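Local coordinates for scarecrow-like protein 3 (PDB 6KPB) that probably acts as a transcription factor in plant development and binds zinc finger proteins of the IDD group, including JACKDAW, at residues 61-66 against 77-82; 179-184 against 217-222; 230-235 against 241-246; 333-338 against 423-428; 398-403 against 414-419. All coordinates share one frame; numbering follows the deposited sequence.

Interaction 1: 61-66 against 77-82; sequences LTCANH and AALEQL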
# COMPACT_ATOMS: atom_id res chain seq x y z
N LEU A 61 5.92 -11.80 25.18
CA LEU A 61 5.15 -12.74 25.98
C LEU A 61 4.18 -12.01 26.91
O LEU A 61 3.03 -12.43 27.08
CB LEU A 61 6.08 -13.64 26.78
CG LEU A 61 6.67 -14.87 26.09
CD1 LEU A 61 7.80 -14.49 25.14
CD2 LEU A 61 7.15 -15.88 27.12
N THR A 62 4.64 -10.91 27.52
CA THR A 62 3.78 -10.15 28.42
C THR A 62 2.57 -9.59 27.68
O THR A 62 1.42 -9.79 28.10
CB THR A 62 4.56 -9.02 29.08
OG1 THR A 62 5.84 -9.50 29.50
CG2 THR A 62 3.81 -8.47 30.28
N CYS A 63 2.81 -8.89 26.57
CA CYS A 63 1.72 -8.34 25.77
C CYS A 63 0.74 -9.43 25.36
O CYS A 63 -0.48 -9.25 25.46
CB CYS A 63 2.27 -7.63 24.54
SG CYS A 63 1.01 -7.07 23.38
N ALA A 64 1.25 -10.58 24.92
CA ALA A 64 0.38 -11.67 24.49
C ALA A 64 -0.52 -12.13 25.63
O ALA A 64 -1.69 -12.48 25.40
CB ALA A 64 1.22 -12.84 23.97
N ASN A 65 -0.00 -12.15 26.86
CA ASN A 65 -0.85 -12.48 28.00
C ASN A 65 -1.94 -11.43 28.19
O ASN A 65 -3.10 -11.78 28.43
CB ASN A 65 0.00 -12.61 29.27
CG ASN A 65 0.52 -14.01 29.48
OD1 ASN A 65 -0.13 -14.99 29.11
ND2 ASN A 65 1.70 -14.13 30.09
N HIS A 66 -1.59 -10.15 28.08
CA HIS A 66 -2.59 -9.10 28.15
C HIS A 66 -3.59 -9.21 27.00
O HIS A 66 -4.77 -8.88 27.17
CB HIS A 66 -1.92 -7.73 28.14
CG HIS A 66 -1.12 -7.44 29.37
ND1 HIS A 66 -0.19 -6.43 29.44
CD2 HIS A 66 -1.13 -8.02 30.59
CE1 HIS A 66 0.35 -6.41 30.65
NE2 HIS A 66 -0.20 -7.37 31.37
N ALA A 77 -0.01 -0.41 26.69
CA ALA A 77 1.23 0.01 27.32
C ALA A 77 2.40 -0.87 26.90
O ALA A 77 3.51 -0.38 26.66
CB ALA A 77 1.08 0.00 28.84
N ALA A 78 2.16 -2.18 26.79
CA ALA A 78 3.21 -3.09 26.31
C ALA A 78 3.55 -2.81 24.86
O ALA A 78 4.72 -2.89 24.46
CB ALA A 78 2.77 -4.54 26.50
N LEU A 79 2.55 -2.48 24.04
CA LEU A 79 2.81 -2.17 22.64
C LEU A 79 3.57 -0.86 22.50
O LEU A 79 4.40 -0.71 21.59
CB LEU A 79 1.49 -2.11 21.86
CG LEU A 79 0.76 -3.44 21.65
CD1 LEU A 79 -0.54 -3.22 20.88
CD2 LEU A 79 1.65 -4.43 20.93
N GLU A 80 3.30 0.11 23.38
CA GLU A 80 4.03 1.37 23.35
C GLU A 80 5.52 1.15 23.56
O GLU A 80 6.35 1.76 22.88
CB GLU A 80 3.47 2.32 24.41
CG GLU A 80 4.23 3.63 24.56
CD GLU A 80 3.66 4.75 23.71
OE1 GLU A 80 4.45 5.46 23.05
OE2 GLU A 80 2.43 4.92 23.71
N GLN A 81 5.88 0.28 24.50
CA GLN A 81 7.29 -0.02 24.75
C GLN A 81 7.92 -0.71 23.55
O GLN A 81 9.06 -0.39 23.17
CB GLN A 81 7.43 -0.89 26.00
CG GLN A 81 6.83 -0.29 27.25
CD GLN A 81 7.84 -0.15 28.37
OE1 GLN A 81 8.96 0.30 28.15
NE2 GLN A 81 7.45 -0.54 29.58
N LEU A 82 7.21 -1.66 22.94
CA LEU A 82 7.75 -2.39 21.80
C LEU A 82 8.05 -1.47 20.63
O LEU A 82 9.03 -1.66 19.90
CB LEU A 82 6.78 -3.49 21.37
CG LEU A 82 6.72 -4.74 22.25
CD1 LEU A 82 5.39 -5.45 22.07
CD2 LEU A 82 7.87 -5.68 21.92

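Interaction 2: 179-184 against 217-222; sequences QWLALL and IEEAEK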
# COMPACT_ATOMS: atom_id res chain seq x y z
N GLN A 179 12.03 -24.88 -11.31
CA GLN A 179 11.81 -26.25 -10.87
C GLN A 179 11.72 -27.21 -12.05
O GLN A 179 12.29 -28.30 -12.02
CB GLN A 179 10.54 -26.33 -10.02
CG GLN A 179 10.15 -27.74 -9.61
CD GLN A 179 8.92 -27.75 -8.72
OE1 GLN A 179 8.11 -26.82 -8.74
NE2 GLN A 179 8.78 -28.80 -7.91
N TRP A 180 11.01 -26.81 -13.11
CA TRP A 180 10.80 -27.69 -14.25
C TRP A 180 11.78 -27.46 -15.39
O TRP A 180 11.90 -28.32 -16.27
CB TRP A 180 9.37 -27.55 -14.78
CG TRP A 180 8.32 -27.59 -13.69
CD1 TRP A 180 7.36 -26.65 -13.44
CD2 TRP A 180 8.15 -28.61 -12.70
NE1 TRP A 180 6.60 -27.03 -12.37
CE2 TRP A 180 7.06 -28.23 -11.89
CE3 TRP A 180 8.80 -29.81 -12.42
CZ2 TRP A 180 6.61 -29.00 -10.82
CZ3 TRP A 180 8.36 -30.58 -11.36
CH2 TRP A 180 7.27 -30.17 -10.57
N LEU A 181 12.48 -26.32 -15.41
CA LEU A 181 13.52 -26.12 -16.42
C LEU A 181 14.63 -27.15 -16.27
O LEU A 181 15.13 -27.67 -17.28
CB LEU A 181 14.08 -24.70 -16.31
CG LEU A 181 13.19 -23.56 -16.82
CD1 LEU A 181 13.78 -22.21 -16.42
CD2 LEU A 181 13.01 -23.64 -18.32
N ALA A 182 15.02 -27.46 -15.04
CA ALA A 182 16.02 -28.49 -14.82
C ALA A 182 15.49 -29.87 -15.17
O ALA A 182 16.20 -30.68 -15.78
CB ALA A 182 16.50 -28.46 -13.37
N LEU A 183 14.24 -30.17 -14.81
CA LEU A 183 13.67 -31.47 -15.12
C LEU A 183 13.54 -31.67 -16.62
O LEU A 183 13.63 -32.81 -17.11
CB LEU A 183 12.31 -31.63 -14.44
CG LEU A 183 11.70 -33.03 -14.52
CD1 LEU A 183 12.62 -34.03 -13.84
CD2 LEU A 183 10.31 -33.08 -13.89
N LEU A 184 13.32 -30.59 -17.37
CA LEU A 184 13.27 -30.69 -18.83
C LEU A 184 14.60 -31.18 -19.38
O LEU A 184 14.65 -32.13 -20.18
CB LEU A 184 12.90 -29.34 -19.43
CG LEU A 184 11.42 -29.07 -19.70
CD1 LEU A 184 11.19 -27.60 -20.02
CD2 LEU A 184 10.94 -29.94 -20.84
N ILE A 217 7.98 -23.37 -22.57
CA ILE A 217 7.86 -23.67 -24.00
C ILE A 217 9.13 -23.27 -24.73
O ILE A 217 9.59 -23.98 -25.64
CB ILE A 217 6.62 -22.97 -24.60
CG1 ILE A 217 5.34 -23.49 -23.94
CG2 ILE A 217 6.56 -23.18 -26.10
CD1 ILE A 217 4.08 -22.86 -24.50
N GLU A 218 9.73 -22.14 -24.35
CA GLU A 218 10.95 -21.68 -25.00
C GLU A 218 12.09 -22.68 -24.80
O GLU A 218 12.85 -22.96 -25.73
CB GLU A 218 11.34 -20.31 -24.47
CG GLU A 218 12.49 -19.65 -25.21
CD GLU A 218 12.95 -18.37 -24.54
OE1 GLU A 218 12.91 -18.30 -23.30
OE2 GLU A 218 13.34 -17.42 -25.27
N GLU A 219 12.22 -23.22 -23.59
CA GLU A 219 13.29 -24.18 -23.33
C GLU A 219 13.00 -25.52 -23.99
O GLU A 219 13.90 -26.15 -24.56
CB GLU A 219 13.49 -24.35 -21.82
CG GLU A 219 14.69 -25.20 -21.44
CD GLU A 219 16.02 -24.54 -21.78
OE1 GLU A 219 16.04 -23.31 -21.98
OE2 GLU A 219 17.04 -25.26 -21.85
N ALA A 220 11.74 -25.98 -23.92
CA ALA A 220 11.39 -27.25 -24.54
C ALA A 220 11.56 -27.20 -26.05
O ALA A 220 11.97 -28.19 -26.67
CB ALA A 220 9.96 -27.63 -24.18
N GLU A 221 11.26 -26.05 -26.67
CA GLU A 221 11.49 -25.90 -28.10
C GLU A 221 12.98 -25.96 -28.43
O GLU A 221 13.37 -26.50 -29.47
CB GLU A 221 10.88 -24.59 -28.60
N LYS A 222 13.82 -25.41 -27.55
CA LYS A 222 15.27 -25.52 -27.75
C LYS A 222 15.75 -26.94 -27.48
O LYS A 222 16.64 -27.43 -28.18
CB LYS A 222 16.00 -24.53 -26.84
CG LYS A 222 15.81 -23.07 -27.21
CD LYS A 222 16.41 -22.16 -26.15
CE LYS A 222 16.15 -20.69 -26.46
NZ LYS A 222 16.45 -19.82 -25.29

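Interaction 3: 230-235 against 241-246; sequences NPVVSR and VEQLRV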
# COMPACT_ATOMS: atom_id res chain seq x y z
N ASN A 230 -0.52 -26.64 -19.83
CA ASN A 230 -1.86 -26.08 -19.73
C ASN A 230 -1.99 -25.37 -18.38
O ASN A 230 -1.88 -26.02 -17.33
CB ASN A 230 -2.93 -27.16 -19.89
CG ASN A 230 -2.76 -28.31 -18.92
OD1 ASN A 230 -1.66 -28.60 -18.46
ND2 ASN A 230 -3.86 -29.00 -18.62
N PRO A 231 -2.20 -24.06 -18.37
CA PRO A 231 -2.37 -23.36 -17.10
C PRO A 231 -3.76 -23.57 -16.52
O PRO A 231 -4.73 -23.81 -17.24
CB PRO A 231 -2.15 -21.89 -17.48
CG PRO A 231 -2.61 -21.82 -18.90
CD PRO A 231 -2.24 -23.14 -19.52
N VAL A 232 -3.84 -23.49 -15.20
CA VAL A 232 -5.09 -23.57 -14.47
C VAL A 232 -5.13 -22.39 -13.50
O VAL A 232 -4.41 -22.38 -12.50
CB VAL A 232 -5.25 -24.90 -13.72
CG1 VAL A 232 -6.51 -24.88 -12.86
CG2 VAL A 232 -5.30 -26.06 -14.70
N VAL A 233 -5.97 -21.40 -13.81
CA VAL A 233 -6.12 -20.22 -12.97
C VAL A 233 -7.16 -20.53 -11.91
O VAL A 233 -8.35 -20.61 -12.20
CB VAL A 233 -6.52 -18.99 -13.80
CG1 VAL A 233 -6.78 -17.80 -12.89
CG2 VAL A 233 -5.45 -18.66 -14.82
N SER A 234 -6.70 -20.71 -10.67
CA SER A 234 -7.60 -21.04 -9.57
C SER A 234 -6.84 -20.93 -8.25
O SER A 234 -5.63 -21.18 -8.19
CB SER A 234 -8.18 -22.45 -9.71
OG SER A 234 -8.75 -22.89 -8.49
N ARG A 235 -7.57 -20.55 -7.21
CA ARG A 235 -7.09 -20.77 -5.85
C ARG A 235 -7.19 -22.26 -5.53
O ARG A 235 -8.00 -22.99 -6.11
CB ARG A 235 -7.90 -19.95 -4.85
N VAL A 241 -10.74 -31.62 -9.40
CA VAL A 241 -9.95 -32.61 -10.14
C VAL A 241 -10.19 -32.47 -11.65
O VAL A 241 -9.26 -32.60 -12.46
CB VAL A 241 -10.27 -34.03 -9.64
CG1 VAL A 241 -10.04 -35.06 -10.75
CG2 VAL A 241 -9.41 -34.36 -8.43
N GLU A 242 -11.44 -32.17 -12.04
CA GLU A 242 -11.77 -32.09 -13.46
C GLU A 242 -10.95 -31.02 -14.18
O GLU A 242 -10.58 -31.20 -15.34
CB GLU A 242 -13.26 -31.82 -13.63
N GLN A 243 -10.63 -29.92 -13.49
CA GLN A 243 -9.79 -28.87 -14.06
C GLN A 243 -8.39 -29.35 -14.42
O GLN A 243 -7.77 -28.80 -15.33
CB GLN A 243 -9.70 -27.69 -13.09
CG GLN A 243 -11.04 -27.25 -12.53
CD GLN A 243 -10.99 -25.85 -11.95
OE1 GLN A 243 -11.32 -25.63 -10.79
NE2 GLN A 243 -10.58 -24.89 -12.78
N LEU A 244 -7.86 -30.37 -13.72
CA LEU A 244 -6.54 -30.89 -14.04
C LEU A 244 -6.50 -31.65 -15.36
O LEU A 244 -5.43 -31.75 -15.97
CB LEU A 244 -6.03 -31.79 -12.92
CG LEU A 244 -5.92 -31.09 -11.56
CD1 LEU A 244 -5.52 -32.07 -10.47
CD2 LEU A 244 -4.93 -29.95 -11.65
N ARG A 245 -7.63 -32.20 -15.81
CA ARG A 245 -7.75 -32.82 -17.13
C ARG A 245 -6.70 -33.90 -17.36
O ARG A 245 -6.07 -33.97 -18.41
CB ARG A 245 -7.68 -31.78 -18.25
CG ARG A 245 -8.98 -31.02 -18.51
CD ARG A 245 -8.76 -29.84 -19.47
NE ARG A 245 -10.03 -29.18 -19.77
CZ ARG A 245 -10.64 -28.32 -18.96
NH1 ARG A 245 -10.09 -28.02 -17.78
NH2 ARG A 245 -11.79 -27.77 -19.30
N VAL A 246 -6.50 -34.76 -16.36
CA VAL A 246 -5.56 -35.86 -16.53
C VAL A 246 -6.16 -36.89 -17.49
O VAL A 246 -7.33 -37.26 -17.37
CB VAL A 246 -5.24 -36.55 -15.19
CG1 VAL A 246 -3.94 -37.33 -15.29
CG2 VAL A 246 -5.17 -35.52 -14.08

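Interaction 4: 333-338 against 423-428; sequences SFLNAI and SQRIDL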
# COMPACT_ATOMS: atom_id res chain seq x y z
N SER A 333 -9.77 -34.81 2.47
CA SER A 333 -10.48 -34.87 1.20
C SER A 333 -9.56 -34.56 0.03
O SER A 333 -9.65 -35.18 -1.04
CB SER A 333 -11.67 -33.90 1.21
OG SER A 333 -11.28 -32.61 0.78
N PHE A 334 -8.65 -33.60 0.21
CA PHE A 334 -7.73 -33.25 -0.87
C PHE A 334 -6.72 -34.37 -1.12
O PHE A 334 -6.46 -34.72 -2.28
CB PHE A 334 -7.01 -31.94 -0.55
CG PHE A 334 -6.23 -31.38 -1.70
CD1 PHE A 334 -6.87 -30.99 -2.87
CD2 PHE A 334 -4.85 -31.26 -1.63
CE1 PHE A 334 -6.15 -30.48 -3.93
CE2 PHE A 334 -4.12 -30.75 -2.69
CZ PHE A 334 -4.77 -30.37 -3.85
N LEU A 335 -6.15 -34.93 -0.06
CA LEU A 335 -5.21 -36.04 -0.22
C LEU A 335 -5.90 -37.26 -0.83
O LEU A 335 -5.31 -37.96 -1.65
CB LEU A 335 -4.57 -36.39 1.12
CG LEU A 335 -3.61 -35.34 1.68
CD1 LEU A 335 -3.14 -35.73 3.07
CD2 LEU A 335 -2.42 -35.14 0.75
N ASN A 336 -7.14 -37.52 -0.43
CA ASN A 336 -7.89 -38.61 -1.04
C ASN A 336 -8.22 -38.31 -2.49
O ASN A 336 -8.20 -39.20 -3.34
CB ASN A 336 -9.17 -38.89 -0.25
CG ASN A 336 -10.09 -39.86 -0.96
OD1 ASN A 336 -9.91 -41.08 -0.89
ND2 ASN A 336 -11.10 -39.33 -1.64
N ALA A 337 -8.52 -37.04 -2.80
CA ALA A 337 -8.73 -36.65 -4.19
C ALA A 337 -7.47 -36.86 -5.01
O ALA A 337 -7.52 -37.33 -6.15
CB ALA A 337 -9.20 -35.20 -4.27
N ILE A 338 -6.31 -36.50 -4.44
CA ILE A 338 -5.04 -36.78 -5.11
C ILE A 338 -4.84 -38.28 -5.24
O ILE A 338 -4.39 -38.78 -6.28
CB ILE A 338 -3.88 -36.12 -4.35
CG1 ILE A 338 -4.03 -34.60 -4.35
CG2 ILE A 338 -2.54 -36.53 -4.96
CD1 ILE A 338 -4.12 -34.00 -5.74
N SER A 423 3.37 -37.21 7.98
CA SER A 423 3.54 -38.60 7.57
C SER A 423 2.32 -39.43 7.93
O SER A 423 1.77 -40.15 7.09
CB SER A 423 4.80 -39.19 8.20
OG SER A 423 5.96 -38.53 7.71
N GLN A 424 1.87 -39.35 9.19
CA GLN A 424 0.66 -40.05 9.59
C GLN A 424 -0.53 -39.62 8.74
O GLN A 424 -1.29 -40.46 8.25
CB GLN A 424 0.36 -39.78 11.07
CG GLN A 424 1.43 -40.24 12.04
CD GLN A 424 0.98 -40.11 13.48
OE1 GLN A 424 -0.22 -40.16 13.78
NE2 GLN A 424 1.93 -39.94 14.39
N ARG A 425 -0.69 -38.32 8.54
CA ARG A 425 -1.82 -37.80 7.78
C ARG A 425 -1.79 -38.31 6.34
O ARG A 425 -2.82 -38.75 5.81
CB ARG A 425 -1.80 -36.27 7.81
CG ARG A 425 -3.12 -35.61 7.49
CD ARG A 425 -3.01 -34.10 7.57
NE ARG A 425 -2.58 -33.62 8.88
CZ ARG A 425 -3.39 -33.44 9.91
NH1 ARG A 425 -2.91 -33.00 11.07
NH2 ARG A 425 -4.69 -33.70 9.80
N ILE A 426 -0.62 -38.26 5.70
CA ILE A 426 -0.52 -38.70 4.31
C ILE A 426 -0.60 -40.22 4.22
O ILE A 426 -1.23 -40.76 3.30
CB ILE A 426 0.78 -38.15 3.69
CG1 ILE A 426 0.70 -36.63 3.53
CG2 ILE A 426 1.06 -38.81 2.35
CD1 ILE A 426 1.99 -35.99 3.08
N ASP A 427 0.02 -40.93 5.16
CA ASP A 427 -0.02 -42.39 5.13
C ASP A 427 -1.43 -42.91 5.38
O ASP A 427 -1.84 -43.92 4.79
CB ASP A 427 0.97 -42.96 6.15
CG ASP A 427 0.92 -44.48 6.22
OD1 ASP A 427 0.03 -45.02 6.91
OD2 ASP A 427 1.77 -45.13 5.58
N LEU A 428 -2.19 -42.24 6.25
CA LEU A 428 -3.58 -42.63 6.47
C LEU A 428 -4.45 -42.38 5.25
O LEU A 428 -5.49 -43.03 5.10
CB LEU A 428 -4.16 -41.88 7.68
CG LEU A 428 -3.87 -42.48 9.05
CD1 LEU A 428 -4.66 -41.74 10.13
CD2 LEU A 428 -4.21 -43.97 9.07

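Interaction 5: 398-403 against 414-419; sequences GEEIKN and ERHEKL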
# COMPACT_ATOMS: atom_id res chain seq x y z
N GLY A 398 7.08 -11.78 7.51
CA GLY A 398 6.15 -10.91 8.21
C GLY A 398 4.70 -11.28 7.96
O GLY A 398 3.88 -11.25 8.88
N GLU A 399 4.37 -11.64 6.72
CA GLU A 399 3.01 -12.05 6.41
C GLU A 399 2.66 -13.38 7.08
O GLU A 399 1.55 -13.55 7.59
CB GLU A 399 2.81 -12.15 4.90
CG GLU A 399 2.61 -10.81 4.23
CD GLU A 399 1.42 -10.05 4.81
OE1 GLU A 399 0.36 -10.68 5.01
OE2 GLU A 399 1.56 -8.84 5.07
N GLU A 400 3.61 -14.32 7.10
CA GLU A 400 3.37 -15.59 7.78
C GLU A 400 3.24 -15.39 9.28
O GLU A 400 2.34 -15.96 9.91
CB GLU A 400 4.49 -16.57 7.45
CG GLU A 400 4.60 -16.90 5.96
CD GLU A 400 5.79 -17.78 5.64
OE1 GLU A 400 6.58 -18.08 6.56
OE2 GLU A 400 5.93 -18.19 4.47
N ILE A 401 4.13 -14.59 9.88
CA ILE A 401 4.04 -14.30 11.30
C ILE A 401 2.70 -13.64 11.63
O ILE A 401 2.01 -14.03 12.58
CB ILE A 401 5.22 -13.41 11.75
CG1 ILE A 401 6.52 -14.22 11.74
CG2 ILE A 401 4.96 -12.81 13.12
CD1 ILE A 401 7.76 -13.37 11.90
N LYS A 402 2.31 -12.64 10.83
CA LYS A 402 1.04 -11.96 11.05
C LYS A 402 -0.13 -12.92 10.95
O LYS A 402 -1.08 -12.84 11.74
CB LYS A 402 0.90 -10.81 10.04
CG LYS A 402 -0.47 -10.14 10.04
CD LYS A 402 -0.46 -8.91 9.15
CE LYS A 402 -1.51 -8.99 8.05
NZ LYS A 402 -1.52 -7.77 7.21
N ASN A 403 -0.09 -13.84 9.98
CA ASN A 403 -1.20 -14.77 9.81
C ASN A 403 -1.24 -15.81 10.93
O ASN A 403 -2.32 -16.23 11.35
CB ASN A 403 -1.09 -15.47 8.46
CG ASN A 403 -2.31 -16.31 8.14
OD1 ASN A 403 -2.26 -17.54 8.19
ND2 ASN A 403 -3.42 -15.66 7.82
N GLU A 414 -1.55 -20.30 7.40
CA GLU A 414 -0.18 -20.73 7.68
C GLU A 414 -0.14 -21.65 8.90
O GLU A 414 0.49 -21.37 9.92
CB GLU A 414 0.72 -19.52 7.87
CG GLU A 414 0.92 -18.67 6.62
CD GLU A 414 1.52 -19.47 5.48
OE1 GLU A 414 0.77 -19.87 4.56
OE2 GLU A 414 2.75 -19.70 5.50
N ARG A 415 -0.83 -22.79 8.78
CA ARG A 415 -0.92 -23.76 9.87
C ARG A 415 0.17 -24.82 9.67
O ARG A 415 -0.08 -25.95 9.26
CB ARG A 415 -2.32 -24.38 9.91
CG ARG A 415 -3.41 -23.38 10.26
CD ARG A 415 -4.79 -24.02 10.20
NE ARG A 415 -5.80 -23.14 10.78
CZ ARG A 415 -6.20 -23.19 12.05
NH1 ARG A 415 -5.66 -24.08 12.87
NH2 ARG A 415 -7.13 -22.35 12.49
N HIS A 416 1.39 -24.42 9.99
CA HIS A 416 2.54 -25.30 9.82
C HIS A 416 2.54 -26.38 10.89
O HIS A 416 2.25 -26.13 12.06
CB HIS A 416 3.84 -24.49 9.88
CG HIS A 416 3.84 -23.29 8.99
ND1 HIS A 416 4.52 -22.13 9.31
CD2 HIS A 416 3.25 -23.06 7.79
CE1 HIS A 416 4.35 -21.24 8.34
NE2 HIS A 416 3.58 -21.78 7.41
N GLU A 417 2.87 -27.61 10.48
CA GLU A 417 2.99 -28.73 11.40
C GLU A 417 4.26 -29.50 11.07
O GLU A 417 4.83 -29.36 9.98
CB GLU A 417 1.76 -29.64 11.35
CG GLU A 417 0.48 -28.98 11.84
CD GLU A 417 -0.65 -29.97 12.08
OE1 GLU A 417 -0.65 -31.03 11.42
OE2 GLU A 417 -1.52 -29.68 12.93
N LYS A 418 4.70 -30.32 12.02
CA LYS A 418 5.96 -31.03 11.85
C LYS A 418 5.79 -32.23 10.91
O LYS A 418 4.68 -32.65 10.57
CB LYS A 418 6.51 -31.49 13.20
CG LYS A 418 7.00 -30.35 14.08
CD LYS A 418 8.12 -30.80 15.01
CE LYS A 418 9.44 -30.95 14.27
NZ LYS A 418 9.93 -29.64 13.75
N LEU A 419 6.94 -32.78 10.50
CA LEU A 419 6.94 -33.85 9.51
C LEU A 419 6.24 -35.10 10.02
O LEU A 419 5.56 -35.80 9.25
CB LEU A 419 8.39 -34.18 9.11
CG LEU A 419 8.65 -35.44 8.29
CD1 LEU A 419 8.00 -35.35 6.92
CD2 LEU A 419 10.14 -35.70 8.17

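Interaction 1: 61-66 against 77-82
Cys63 and Ala78 meet where two consecutive helices of the GRAS helical cap pack together, helix 49-69 and helix 72-85. Their CA atoms lie 5.5 Å apart, which is close for two helices. Small side chains allow it. CB of Cys63 faces CB of Ala78 at 3.7 Å, and both side chains start out toward the opposite helix. The methyl of Ala78 also lies 4.0 Å from CA of Cys63, so it rests against the helix backbone itself.

The thiol makes the second half of the contact. SG of Cys63 stands anti to its own backbone N (chi1 174°) and is thereby carried past Ala78 to Leu79. There it touches the CD2 branch of Leu79 at 3.7 Å. The Leu79 side chain does not start out straight at the other helix, but with CG anti to the carbonyl carbon its CD2 branch comes round to the sulfur. All three residues are buried, and the contact between the segments is apolar. Both segments lie in the predicted leucine repeat I, and here the helices form a helical hairpin joined by a short turn. Helix 92-109 closes over the same side chains: Cys63 packs on Leu104, and Leu79 packs on Ala105 and Ile108. Leu79 also touches Gly114 of the second subunit, and the neighbouring Glu80 makes a salt bridge to Lys117 of that subunit.

Interaction 2: 179-184 against 217-222
Leu181 and Leu184 of helix 178-189 meet Glu219 and Ala220 of helix 206-223 through carbon-to-carbon packing. The closer meeting is between Leu181 and Glu219. CD2 of Leu181 comes within 3.6 Å of CB of Glu219 and 3.9 Å of its CG. The two side chains cross at about a right angle, so one leucine methyl rests on the first two carbons of the glutamate. Glu219 has CG anti to its backbone N (chi1 -173°) and then bends at CG (chi2 68°). Its aliphatic root therefore serves as a packing surface, and the carboxylate takes no part in the contact.

The purely apolar pair lies one turn further along. CD2 of the buried Leu184 reaches CB of Ala220 at 4.2 Å, while its other methyl, CD1, stands 4.4 Å from CB of Glu219. These are looser meetings. Beyond the two segments, Leu184 also packs on Leu223 and on Leu197 of strand 196-203, and Leu181 packs on Leu216.

In backbone terms the two short helical segments run nearly parallel, 8° apart, with their axes 10.2 Å from each other at closest approach. Strand 196-203 lies between the two helices in the chain and pairs in parallel with strand 166-171. Side-by-side parallel helices on one face of a parallel sheet are typical of the Rossmann-like alpha/beta core of GRAS proteins.

Interaction 3: 230-235 against 241-246
Val232 packs against Gln243 in the closer part of this contact. Its CG2 methyl lies 3.7 Å from the backbone O of Gln243. Its other methyl, CG1, lies 4.1 Å from NE2 of the same residue. With CG1 anti to the backbone N (chi1 174°), one methyl is directed at the amide and the other at the backbone. The two side chains cross obliquely. Val232 is buried and also packs on Thr200 and Val202 of the neighbouring strand 196-203.

The outer part is looser. Gln243 is partly exposed, and its OE1 stands 4.4 Å from OG of Ser234, too far for a bond. Extended beyond CG, the Gln243 chain carries its amide past Val232 toward Ser234. Elsewhere on the loose part, the exposed Arg245 turns an edge of its guanidinium to O of Gln243 in a weak bond.

The arrangement is a short, weakly bonded helix following the parallel strand 227-233, laid against the sheet of the alpha/beta GRAS core.

Interaction 4: 333-338 against 423-428
Leu335 meets Arg425 and Ile426 where helix 330-340 and helix 419-428 of the GRAS alpha/beta core come together. Along the first helix, Phe334 comes just before this point and faces elsewhere, stacking its ring with Phe263. Leu335 is the residue that carries the contact. It is buried, and its side chain sets out toward the second helix with CG anti to the carbonyl carbon (chi1 -69°). The CD1 branch does the touching. It lies 4.1 Å from the backbone O of Arg425 and 4.4 Å from CG of that residue, so it meets the aliphatic root of the arginine; the guanidinium instead pairs with Glu417. Further on, Ile338 turns to the sheet and packs on Met346 and Phe431. Ile426 packs on the same two residues from the second helix. The side chains of Leu335 and Ile426 cross at about a right angle, with CD1 of the leucine 4.0 Å from CG1 of the isoleucine.

Interaction 5: 398-403 against 414-419
Asn403 and Glu400, one turn apart on helix 387-406, both face Glu414. Asn403 has CG anti to its backbone N (chi1 -172°), which brings OD1 to the backbone N of Glu414. The bond is 3.0 Å long and nearly straight, 170° at the hydrogen. The donor is tilted somewhat from the amide carbonyl plane. The asparagine crosses the Glu414 side chain at about a right angle, and its ND2 holds the O of Glu411, so both ends of the amide grip the loop.

The Glu400 and Glu414 side chains pass each other at a slant. The Glu414 chain bends at CG and lays OE2 against CG of Glu400 at 3.4 Å. The two carboxylates are 28° from parallel, and their OE2 atoms stand 3.7 Å apart. Such like charges would probably repel if both were ionised. The loop leads from helix 387-406 to helix 419-428; the contact brings a segment of the predicted PFYRE region against one of the SAW region. It carries a His-carboxylate hydrogen bond: NE2 of His416 donates to OE2 of Glu414 at 2.9 Å. The carboxylate oxygen lies in the ring plane, but the histidine approaches it from above the carboxylate plane. Replacing Glu414 by an alanine would probably leave His416 NE2 and His261 NE2 without their carboxylate mate, with the imidazole held through ND1 by His355. OE1 of Glu400 is held by the hydroxyl of Tyr371.

In the fold
Interactions 1 and 4 are buried and apolar, while interactions 2, 3 and 5 are partly buried. Interaction 1 stands apart in the helical cap, its centre about 51 Å from that of interaction 2. It is also the one whose segments touch the second subunit. Interactions 2, 3 and 4 belong to the alpha/beta core. Helix 206-223 of interaction 2 leads directly into strand 227-233 of interaction 3, and Val241 packs on Ala337 of interaction 4. Interaction 5 is the polar one, with a hydrogen bond across it, another within the loop, and two carboxylates close together near the chain's centre. A salt bridge from Arg425 to Glu417 joins it to interaction 4, whose chain loop encloses it.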